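Local coordinates for protein putative ATP binding component of ABC-transporter (Escherichia coli, PDB 2R5O) that probably serves as the ATP-binding component of an ABC transporter for O-antigen polysaccharide export, its C-terminal domain, the piece described here, binding the carbohydrate, at residues Y36-I50 with M154-L166. Sequence-based numbering, arbitrary orientation.
Sequences YRPEEYRWGQGGAKI and MTPLDRRYDSIIL. With NA (sodium ion), chain F.
Tyr41 with Tyr161 and Trp43 with Arg159 are the hydrogen-bonded pairs that join strand 41-43 antiparallel to strand 154-161 in one sheet; the chain then turns through Gly44, Gly46 and Gly47 into strand 48-50 of the second sheet. All three glycines have positive phi, where a side chain would press on the preceding carbonyl, and at Gly44 a CB would also strike Leu157 O. On the face carrying Arg42 and Arg160, next to Ile50, lies a network of charges. Arg160 grips Glu40 side-on, NE to OE2 at 2.7 Å and NH2 to OE1 at 3.1 Å, both through syn lone pairs, with carboxylate and guanidinium only 7° from coplanar. Tyr36 OH donates to Glu40 OE1 on its anti side, giving that oxygen two donors. Extended from CG to NE, Arg42 reaches Asp158 likewise, NE to OD1 at 2.8 Å and NH2 to OD2; Asp158 OD2 accepts Ile50 N as well, at 2.7 Å, on its anti lone pair, while Arg160 NH1 bonds Ile50 O. The guanidiniums stack, centres 3.5 Å apart; Glu40, Asp158 and Asp28, which bridges both arginines, probably offset their charge. On the other side of strand 41-43, Arg159 CB makes a CH-pi contact over the Trp43 face, 3.5 Å from the five-membered-ring centroid. Tyr41 OH binds a sodium ion. Passage between sheets through loop 44-47 is consistent with the immunoglobulin-like beta sandwich of the Wzt C-terminal domain.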
ATOM      1  N   TYR A  36     -15.420   4.492 -17.244  1.00 13.91           N
ATOM      2  CA  TYR A  36     -16.548   3.635 -16.901  1.00 14.33           C
ATOM      3  C   TYR A  36     -16.385   2.268 -17.555  1.00 13.91           C
ATOM      4  O   TYR A  36     -16.003   2.159 -18.720  1.00 14.45           O
ATOM      5  CB  TYR A  36     -17.868   4.252 -17.351  1.00 14.50           C
ATOM      6  CG  TYR A  36     -19.015   3.293 -17.156  1.00 14.10           C
ATOM      7  CD1 TYR A  36     -19.530   3.064 -15.890  1.00 14.40           C
ATOM      8  CD2 TYR A  36     -19.581   2.617 -18.230  1.00 15.02           C
ATOM      9  CE1 TYR A  36     -20.539   2.150 -15.674  1.00 14.62           C
ATOM     10  CE2 TYR A  36     -20.607   1.708 -18.042  1.00 16.35           C
ATOM     11  CZ  TYR A  36     -21.078   1.479 -16.758  1.00 15.56           C
ATOM     12  OH  TYR A  36     -22.090   0.556 -16.592  1.00 16.84           O
ATOM     13  N   ARG A  37     -16.697   1.224 -16.801  1.00 14.54           N
ATOM     14  CA  ARG A  37     -16.642  -0.143 -17.291  1.00 14.81           C
ATOM     15  C   ARG A  37     -18.042  -0.690 -17.540  1.00 15.02           C
ATOM     16  O   ARG A  37     -18.784  -0.901 -16.575  1.00 15.29           O
ATOM     17  CB  ARG A  37     -15.962  -1.036 -16.258  1.00 15.36           C
ATOM     18  CG  ARG A  37     -14.547  -0.652 -15.966  1.00 15.74           C
ATOM     19  CD  ARG A  37     -13.894  -1.628 -15.017  1.00 16.13           C
ATOM     20  NE  ARG A  37     -13.521  -2.867 -15.686  1.00 17.88           N
ATOM     21  CZ  ARG A  37     -13.977  -4.080 -15.402  1.00 17.77           C
ATOM     22  NH1 ARG A  37     -14.884  -4.288 -14.461  1.00 17.75           N
ATOM     23  NH2 ARG A  37     -13.503  -5.113 -16.106  1.00 19.57           N
ATOM     24  N   PRO A  38     -18.373  -1.014 -18.795  1.00 15.68           N
ATOM     25  CA  PRO A  38     -19.624  -1.731 -19.035  1.00 16.22           C
ATOM     26  C   PRO A  38     -19.707  -3.083 -18.328  1.00 15.59           C
ATOM     27  O   PRO A  38     -20.804  -3.624 -18.177  1.00 16.74           O
ATOM     28  CB  PRO A  38     -19.627  -1.911 -20.554  1.00 17.88           C
ATOM     29  CG  PRO A  38     -18.802  -0.786 -21.074  1.00 17.92           C
ATOM     30  CD  PRO A  38     -17.705  -0.641 -20.055  1.00 15.93           C
ATOM     31  N   GLU A  39     -18.562  -3.605 -17.903  1.00 14.72           N
ATOM     32  CA  GLU A  39     -18.455  -4.840 -17.130  1.00 15.21           C
ATOM     33  C   GLU A  39     -18.835  -4.680 -15.661  1.00 15.08           C
ATOM     34  O   GLU A  39     -18.764  -5.653 -14.896  1.00 15.79           O
ATOM     35  CB  GLU A  39     -17.025  -5.388 -17.218  1.00 15.97           C
ATOM     36  CG  GLU A  39     -16.549  -5.680 -18.625  1.00 17.37           C
ATOM     37  CD  GLU A  39     -15.985  -4.484 -19.389  1.00 17.27           C
ATOM     38  OE1 GLU A  39     -15.924  -3.339 -18.909  1.00 18.22           O
ATOM     39  OE2 GLU A  39     -15.570  -4.706 -20.557  1.00 21.38           O
ATOM     40  N   GLU A  40     -19.225  -3.484 -15.244  1.00 14.94           N
ATOM     41  CA  GLU A  40     -19.709  -3.279 -13.882  1.00 14.60           C
ATOM     42  C   GLU A  40     -20.721  -4.311 -13.447  1.00 14.26           C
ATOM     43  O   GLU A  40     -21.530  -4.785 -14.260  1.00 13.82           O
ATOM     44  CB  GLU A  40     -20.407  -1.919 -13.878  0.65 16.53           C
ATOM     45  CG  GLU A  40     -21.473  -1.722 -12.854  0.65 17.04           C
ATOM     46  CD  GLU A  40     -22.104  -0.352 -12.849  0.65 15.89           C
ATOM     47  OE1 GLU A  40     -22.532   0.169 -13.906  0.65 17.55           O
ATOM     48  OE2 GLU A  40     -22.285   0.191 -11.754  0.65 16.80           O
ATOM     49  N   TYR A  41     -20.716  -4.627 -12.170  1.00 13.62           N
ATOM     50  CA  TYR A  41     -21.804  -5.396 -11.568  1.00 13.65           C
ATOM     51  C   TYR A  41     -22.534  -4.507 -10.573  1.00 13.21           C
ATOM     52  O   TYR A  41     -22.084  -4.337  -9.436  1.00 14.47           O
ATOM     53  CB  TYR A  41     -21.260  -6.677 -10.926  1.00 14.05           C
ATOM     54  CG  TYR A  41     -22.306  -7.505 -10.192  1.00 14.57           C
ATOM     55  CD1 TYR A  41     -23.680  -7.426 -10.451  1.00 14.84           C
ATOM     56  CD2 TYR A  41     -21.911  -8.397  -9.227  1.00 16.24           C
ATOM     57  CE1 TYR A  41     -24.604  -8.215  -9.766  1.00 14.75           C
ATOM     58  CE2 TYR A  41     -22.826  -9.161  -8.515  1.00 17.97           C
ATOM     59  CZ  TYR A  41     -24.165  -9.052  -8.794  1.00 15.91           C
ATOM     60  OH  TYR A  41     -25.066  -9.820  -8.089  1.00 19.17           O
ATOM     61  N   ARG A  42     -23.633  -3.906 -11.005  1.00 12.88           N
ATOM     62  CA  ARG A  42     -24.428  -3.024 -10.197  1.00 12.44           C
ATOM     63  C   ARG A  42     -25.479  -3.817  -9.451  1.00 12.29           C
ATOM     64  O   ARG A  42     -26.151  -4.657 -10.047  1.00 12.83           O
ATOM     65  CB  ARG A  42     -25.056  -1.958 -11.083  1.00 12.61           C
ATOM     66  CG  ARG A  42     -25.754  -0.858 -10.315  1.00 13.29           C
ATOM     67  CD  ARG A  42     -26.362   0.165 -11.235  1.00 12.36           C
ATOM     68  NE  ARG A  42     -26.809   1.351 -10.519  1.00 13.27           N
ATOM     69  CZ  ARG A  42     -27.285   2.429 -11.143  1.00 12.28           C
ATOM     70  NH1 ARG A  42     -27.402   2.407 -12.460  1.00 14.10           N
ATOM     71  NH2 ARG A  42     -27.585   3.524 -10.459  1.00 14.15           N
ATOM     72  N   TRP A  43     -25.614  -3.569  -8.157  1.00 12.62           N
ATOM     73  CA  TRP A  43     -26.560  -4.285  -7.322  1.00 12.61           C
ATOM     74  C   TRP A  43     -27.010  -3.372  -6.199  1.00 13.27           C
ATOM     75  O   TRP A  43     -26.432  -2.299  -5.950  1.00 13.89           O
ATOM     76  CB  TRP A  43     -25.966  -5.618  -6.805  1.00 12.55           C
ATOM     77  CG  TRP A  43     -24.807  -5.438  -5.882  1.00 13.44           C
ATOM     78  CD1 TRP A  43     -23.515  -5.142  -6.187  1.00 13.32           C
ATOM     79  CD2 TRP A  43     -24.872  -5.555  -4.448  1.00 12.91           C
ATOM     80  NE1 TRP A  43     -22.763  -5.054  -5.029  1.00 13.05           N
ATOM     81  CE2 TRP A  43     -23.578  -5.305  -3.950  1.00 12.58           C
ATOM     82  CE3 TRP A  43     -25.892  -5.875  -3.549  1.00 14.49           C
ATOM     83  CZ2 TRP A  43     -23.285  -5.332  -2.575  1.00 13.42           C
ATOM     84  CZ3 TRP A  43     -25.599  -5.877  -2.178  1.00 14.21           C
ATOM     85  CH2 TRP A  43     -24.303  -5.633  -1.722  1.00 14.81           C
ATOM     86  N   GLY A  44     -28.011  -3.807  -5.453  1.00 12.78           N
ATOM     87  CA  GLY A  44     -28.509  -3.027  -4.320  1.00 13.57           C
ATOM     88  C   GLY A  44     -29.993  -3.177  -4.139  1.00 13.76           C
ATOM     89  O   GLY A  44     -30.697  -3.641  -5.025  1.00 13.54           O
ATOM     90  N   GLN A  45     -30.493  -2.729  -2.998  1.00 13.83           N
ATOM     91  CA  GLN A  45     -31.918  -2.801  -2.693  1.00 14.86           C
ATOM     92  C   GLN A  45     -32.691  -1.641  -3.255  1.00 15.58           C
ATOM     93  O   GLN A  45     -33.933  -1.712  -3.271  1.00 17.36           O
ATOM     94  CB  GLN A  45     -32.131  -2.873  -1.181  1.00 16.06           C
ATOM     95  CG  GLN A  45     -31.664  -4.191  -0.596  1.00 20.18           C
ATOM     96  CD  GLN A  45     -32.261  -4.463   0.779  1.00 23.82           C
ATOM     97  OE1 GLN A  45     -33.312  -3.937   1.127  1.00 24.83           O
ATOM     98  NE2 GLN A  45     -31.586  -5.276   1.550  1.00 28.00           N
ATOM     99  N   GLY A  46     -32.045  -0.590  -3.714  1.00 15.66           N
ATOM    100  CA  GLY A  46     -32.754   0.604  -4.164  1.00 16.30           C
ATOM    101  C   GLY A  46     -32.971   1.585  -3.040  1.00 15.65           C
ATOM    102  O   GLY A  46     -32.572   1.324  -1.910  1.00 18.18           O
ATOM    103  N   GLY A  47     -33.572   2.716  -3.366  1.00 16.19           N
ATOM    104  CA  GLY A  47     -33.827   3.785  -2.418  1.00 15.97           C
ATOM    105  C   GLY A  47     -32.891   4.972  -2.578  1.00 15.97           C
ATOM    106  O   GLY A  47     -33.129   6.039  -2.027  1.00 16.07           O
ATOM    107  N   ALA A  48     -31.806   4.760  -3.316  1.00 15.90           N
ATOM    108  CA  ALA A  48     -30.893   5.820  -3.725  1.00 15.68           C
ATOM    109  C   ALA A  48     -30.183   5.316  -4.957  1.00 15.29           C
ATOM    110  O   ALA A  48     -30.107   4.106  -5.177  1.00 16.81           O
ATOM    111  CB  ALA A  48     -29.870   6.105  -2.635  1.00 15.90           C
ATOM    112  N   LYS A  49     -29.636   6.237  -5.731  1.00 15.33           N
ATOM    113  CA  LYS A  49     -28.908   5.904  -6.959  1.00 15.23           C
ATOM    114  C   LYS A  49     -27.646   6.739  -7.035  1.00 14.44           C
ATOM    115  O   LYS A  49     -27.716   7.964  -6.919  1.00 14.53           O
ATOM    116  CB  LYS A  49     -29.741   6.177  -8.222  1.00 16.00           C
ATOM    117  CG  LYS A  49     -30.864   5.189  -8.408  1.00 18.52           C
ATOM    118  CD  LYS A  49     -31.707   5.572  -9.584  1.00 22.17           C
ATOM    119  CE  LYS A  49     -31.116   5.149 -10.874  1.00 23.77           C
ATOM    120  NZ  LYS A  49     -32.188   5.244 -11.961  1.00 26.24           N
ATOM    121  N   ILE A  50     -26.518   6.076  -7.305  1.00 14.09           N
ATOM    122  CA  ILE A  50     -25.289   6.780  -7.613  1.00 14.44           C
ATOM    123  C   ILE A  50     -25.391   7.139  -9.095  1.00 14.48           C
ATOM    124  O   ILE A  50     -25.350   6.257  -9.954  1.00 16.04           O
ATOM    125  CB  ILE A  50     -24.044   5.958  -7.353  1.00 14.80           C
ATOM    126  CG1 ILE A  50     -24.062   5.422  -5.923  1.00 15.36           C
ATOM    127  CG2 ILE A  50     -22.832   6.796  -7.626  1.00 15.57           C
ATOM    128  CD1 ILE A  50     -22.942   4.465  -5.635  1.00 16.58           C
ATOM    129  N   MET A 154     -26.666  -2.467   7.925  1.00 15.73           N
ATOM    130  CA  MET A 154     -26.556  -1.533   6.819  1.00 16.21           C
ATOM    131  C   MET A 154     -27.151  -2.134   5.584  1.00 15.68           C
ATOM    132  O   MET A 154     -26.826  -3.265   5.206  1.00 15.83           O
ATOM    133  CB  MET A 154     -25.087  -1.308   6.525  0.65 17.93           C
ATOM    134  CG  MET A 154     -24.345  -0.666   7.622  0.65 20.50           C
ATOM    135  SD  MET A 154     -24.898   1.009   7.923  0.65 23.36           S
ATOM    136  CE  MET A 154     -24.221   1.659   6.432  0.65 15.85           C
ATOM    137  N   THR A 155     -28.076  -1.399   4.985  1.00 15.12           N
ATOM    138  CA  THR A 155     -28.744  -1.816   3.787  1.00 14.81           C
ATOM    139  C   THR A 155     -27.997  -1.239   2.591  1.00 14.71           C
ATOM    140  O   THR A 155     -27.819  -0.031   2.503  1.00 14.31           O
ATOM    141  CB  THR A 155     -30.165  -1.274   3.767  1.00 15.47           C
ATOM    142  OG1 THR A 155     -30.883  -1.729   4.921  1.00 17.39           O
ATOM    143  CG2 THR A 155     -30.882  -1.747   2.556  1.00 16.16           C
ATOM    144  N   PRO A 156     -27.584  -2.103   1.650  1.00 13.88           N
ATOM    145  CA  PRO A 156     -26.934  -1.596   0.433  1.00 13.80           C
ATOM    146  C   PRO A 156     -27.999  -1.002  -0.476  1.00 12.66           C
ATOM    147  O   PRO A 156     -28.974  -1.678  -0.818  1.00 13.49           O
ATOM    148  CB  PRO A 156     -26.331  -2.865  -0.172  1.00 14.27           C
ATOM    149  CG  PRO A 156     -27.303  -3.973   0.253  1.00 15.45           C
ATOM    150  CD  PRO A 156     -27.764  -3.571   1.618  1.00 14.77           C
ATOM    151  N   LEU A 157     -27.836   0.238  -0.883  1.00 12.88           N
ATOM    152  CA  LEU A 157     -28.848   0.933  -1.681  1.00 13.01           C
ATOM    153  C   LEU A 157     -28.510   0.855  -3.155  1.00 12.75           C
ATOM    154  O   LEU A 157     -29.337   0.428  -3.946  1.00 13.18           O
ATOM    155  CB  LEU A 157     -29.030   2.381  -1.233  1.00 13.20           C
ATOM    156  CG  LEU A 157     -29.286   2.564   0.268  1.00 13.96           C
ATOM    157  CD1 LEU A 157     -29.337   4.024   0.623  1.00 16.46           C
ATOM    158  CD2 LEU A 157     -30.569   1.867   0.712  1.00 16.07           C
ATOM    159  N   ASP A 158     -27.308   1.272  -3.517  1.00 13.02           N
ATOM    160  CA  ASP A 158     -26.811   1.176  -4.898  1.00 13.32           C
ATOM    161  C   ASP A 158     -25.324   0.937  -4.810  1.00 13.54           C
ATOM    162  O   ASP A 158     -24.626   1.725  -4.168  1.00 14.36           O
ATOM    163  CB  ASP A 158     -27.118   2.462  -5.698  1.00 13.72           C
ATOM    164  CG  ASP A 158     -26.805   2.340  -7.178  1.00 13.96           C
ATOM    165  OD1 ASP A 158     -26.722   1.200  -7.706  1.00 14.36           O
ATOM    166  OD2 ASP A 158     -26.626   3.401  -7.825  1.00 14.34           O
ATOM    167  N   ARG A 159     -24.834  -0.132  -5.409  1.00 13.32           N
ATOM    168  CA  ARG A 159     -23.454  -0.584  -5.273  1.00 13.47           C
ATOM    169  C   ARG A 159     -22.939  -0.810  -6.673  1.00 13.76           C
ATOM    170  O   ARG A 159     -23.408  -1.720  -7.368  1.00 14.12           O
ATOM    171  CB  ARG A 159     -23.403  -1.868  -4.454  1.00 14.18           C
ATOM    172  CG  ARG A 159     -24.107  -1.744  -3.094  1.00 14.76           C
ATOM    173  CD  ARG A 159     -23.478  -0.670  -2.164  1.00 15.64           C
ATOM    174  NE  ARG A 159     -22.116  -1.063  -1.925  1.00 16.14           N
ATOM    175  CZ  ARG A 159     -21.685  -1.762  -0.895  1.00 17.95           C
ATOM    176  NH1 ARG A 159     -22.425  -1.899   0.212  1.00 18.25           N
ATOM    177  NH2 ARG A 159     -20.460  -2.240  -0.948  1.00 18.70           N
ATOM    178  N   ARG A 160     -22.026   0.030  -7.123  1.00 13.65           N
ATOM    179  CA  ARG A 160     -21.531   0.013  -8.510  1.00 13.88           C
ATOM    180  C   ARG A 160     -20.163  -0.653  -8.519  1.00 13.51           C
ATOM    181  O   ARG A 160     -19.112   0.011  -8.524  1.00 13.54           O
ATOM    182  CB  ARG A 160     -21.600   1.409  -9.097  1.00 14.39           C
ATOM    183  CG  ARG A 160     -23.037   1.916  -9.019  1.00 15.74           C
ATOM    184  CD  ARG A 160     -23.424   3.056  -9.937  1.00 14.59           C
ATOM    185  NE  ARG A 160     -23.438   2.622 -11.332  1.00 14.34           N
ATOM    186  CZ  ARG A 160     -24.057   3.291 -12.292  1.00 14.18           C
ATOM    187  NH1 ARG A 160     -24.713   4.393 -12.021  1.00 12.88           N
ATOM    188  NH2 ARG A 160     -23.998   2.851 -13.537  1.00 14.06           N
ATOM    189  N   TYR A 161     -20.203  -1.982  -8.432  1.00 14.27           N
ATOM    190  CA  TYR A 161     -19.027  -2.771  -8.126  1.00 14.50           C
ATOM    191  C   TYR A 161     -18.194  -2.966  -9.403  1.00 14.43           C
ATOM    192  O   TYR A 161     -18.707  -3.282 -10.481  1.00 14.35           O
ATOM    193  CB  TYR A 161     -19.490  -4.111  -7.566  1.00 15.51           C
ATOM    194  CG  TYR A 161     -18.424  -5.116  -7.275  1.00 16.09           C
ATOM    195  CD1 TYR A 161     -17.536  -4.959  -6.228  1.00 17.80           C
ATOM    196  CD2 TYR A 161     -18.359  -6.292  -8.009  1.00 19.08           C
ATOM    197  CE1 TYR A 161     -16.568  -5.956  -5.962  1.00 18.90           C
ATOM    198  CE2 TYR A 161     -17.426  -7.248  -7.759  1.00 23.46           C
ATOM    199  CZ  TYR A 161     -16.543  -7.083  -6.757  1.00 21.75           C
ATOM    200  OH  TYR A 161     -15.631  -8.096  -6.530  1.00 26.26           O
ATOM    201  N   ASP A 162     -16.881  -2.754  -9.262  1.00 14.19           N
ATOM    202  CA  ASP A 162     -15.905  -2.881 -10.336  1.00 14.03           C
ATOM    203  C   ASP A 162     -16.376  -2.112 -11.562  1.00 13.65           C
ATOM    204  O   ASP A 162     -16.349  -2.596 -12.697  1.00 14.80           O
ATOM    205  CB  ASP A 162     -15.638  -4.343 -10.696  1.00 14.93           C
ATOM    206  CG  ASP A 162     -14.814  -5.094  -9.658  1.00 14.73           C
ATOM    207  OD1 ASP A 162     -14.203  -4.489  -8.792  1.00 15.07           O
ATOM    208  OD2 ASP A 162     -14.794  -6.354  -9.780  1.00 17.26           O
ATOM    209  N   SER A 163     -16.798  -0.873 -11.320  1.00 14.24           N
ATOM    210  CA  SER A 163     -17.449  -0.072 -12.344  1.00 13.91           C
ATOM    211  C   SER A 163     -16.567   0.937 -13.045  1.00 13.87           C
ATOM    212  O   SER A 163     -17.024   1.516 -14.042  1.00 13.93           O
ATOM    213  CB  SER A 163     -18.656   0.629 -11.744  1.00 14.06           C
ATOM    214  OG  SER A 163     -18.268   1.477 -10.656  1.00 13.76           O
ATOM    215  N   ILE A 164     -15.346   1.137 -12.565  1.00 14.16           N
ATOM    216  CA  ILE A 164     -14.444   2.115 -13.151  1.00 13.85           C
ATOM    217  C   ILE A 164     -13.049   1.497 -13.241  1.00 14.42           C
ATOM    218  O   ILE A 164     -12.601   0.836 -12.284  1.00 14.93           O
ATOM    219  CB  ILE A 164     -14.421   3.420 -12.303  1.00 14.64           C
ATOM    220  CG1 ILE A 164     -15.812   4.091 -12.263  1.00 14.03           C
ATOM    221  CG2 ILE A 164     -13.346   4.391 -12.811  1.00 14.18           C
ATOM    222  CD1 ILE A 164     -15.994   5.044 -11.093  1.00 13.75           C
ATOM    223  N   ILE A 165     -12.379   1.670 -14.380  1.00 14.03           N
ATOM    224  CA  ILE A 165     -10.985   1.237 -14.522  1.00 14.99           C
ATOM    225  C   ILE A 165     -10.083   2.435 -14.249  1.00 14.75           C
ATOM    226  O   ILE A 165     -10.314   3.548 -14.745  1.00 15.48           O
ATOM    227  CB  ILE A 165     -10.693   0.525 -15.868  0.65 15.82           C
ATOM    228  CG1 ILE A 165      -9.261  -0.008 -15.880  0.65 15.42           C
ATOM    229  CG2 ILE A 165     -10.983   1.423 -17.057  0.65 16.60           C
ATOM    230  CD1 ILE A 165      -9.023  -1.086 -16.912  0.65 16.44           C
ATOM    231  N   LEU A 166      -9.057   2.209 -13.430  1.00 13.96           N
ATOM    232  CA  LEU A 166      -8.016   3.182 -13.126  1.00 14.94           C
ATOM    233  C   LEU A 166      -6.689   2.700 -13.704  1.00 14.58           C
ATOM    234  O   LEU A 166      -6.331   1.547 -13.566  1.00 15.76           O
ATOM    235  CB  LEU A 166      -7.827   3.314 -11.611  1.00 14.38           C
ATOM    236  CG  LEU A 166      -9.067   3.664 -10.777  1.00 14.16           C
ATOM    237  CD1 LEU A 166      -8.720   3.762  -9.301  1.00 14.55           C
ATOM    238  CD2 LEU A 166      -9.722   4.953 -11.236  1.00 15.38           C
TER
HETATM  239 NA    NA F  11     -27.457  -8.957  -8.169  1.00 21.11          NA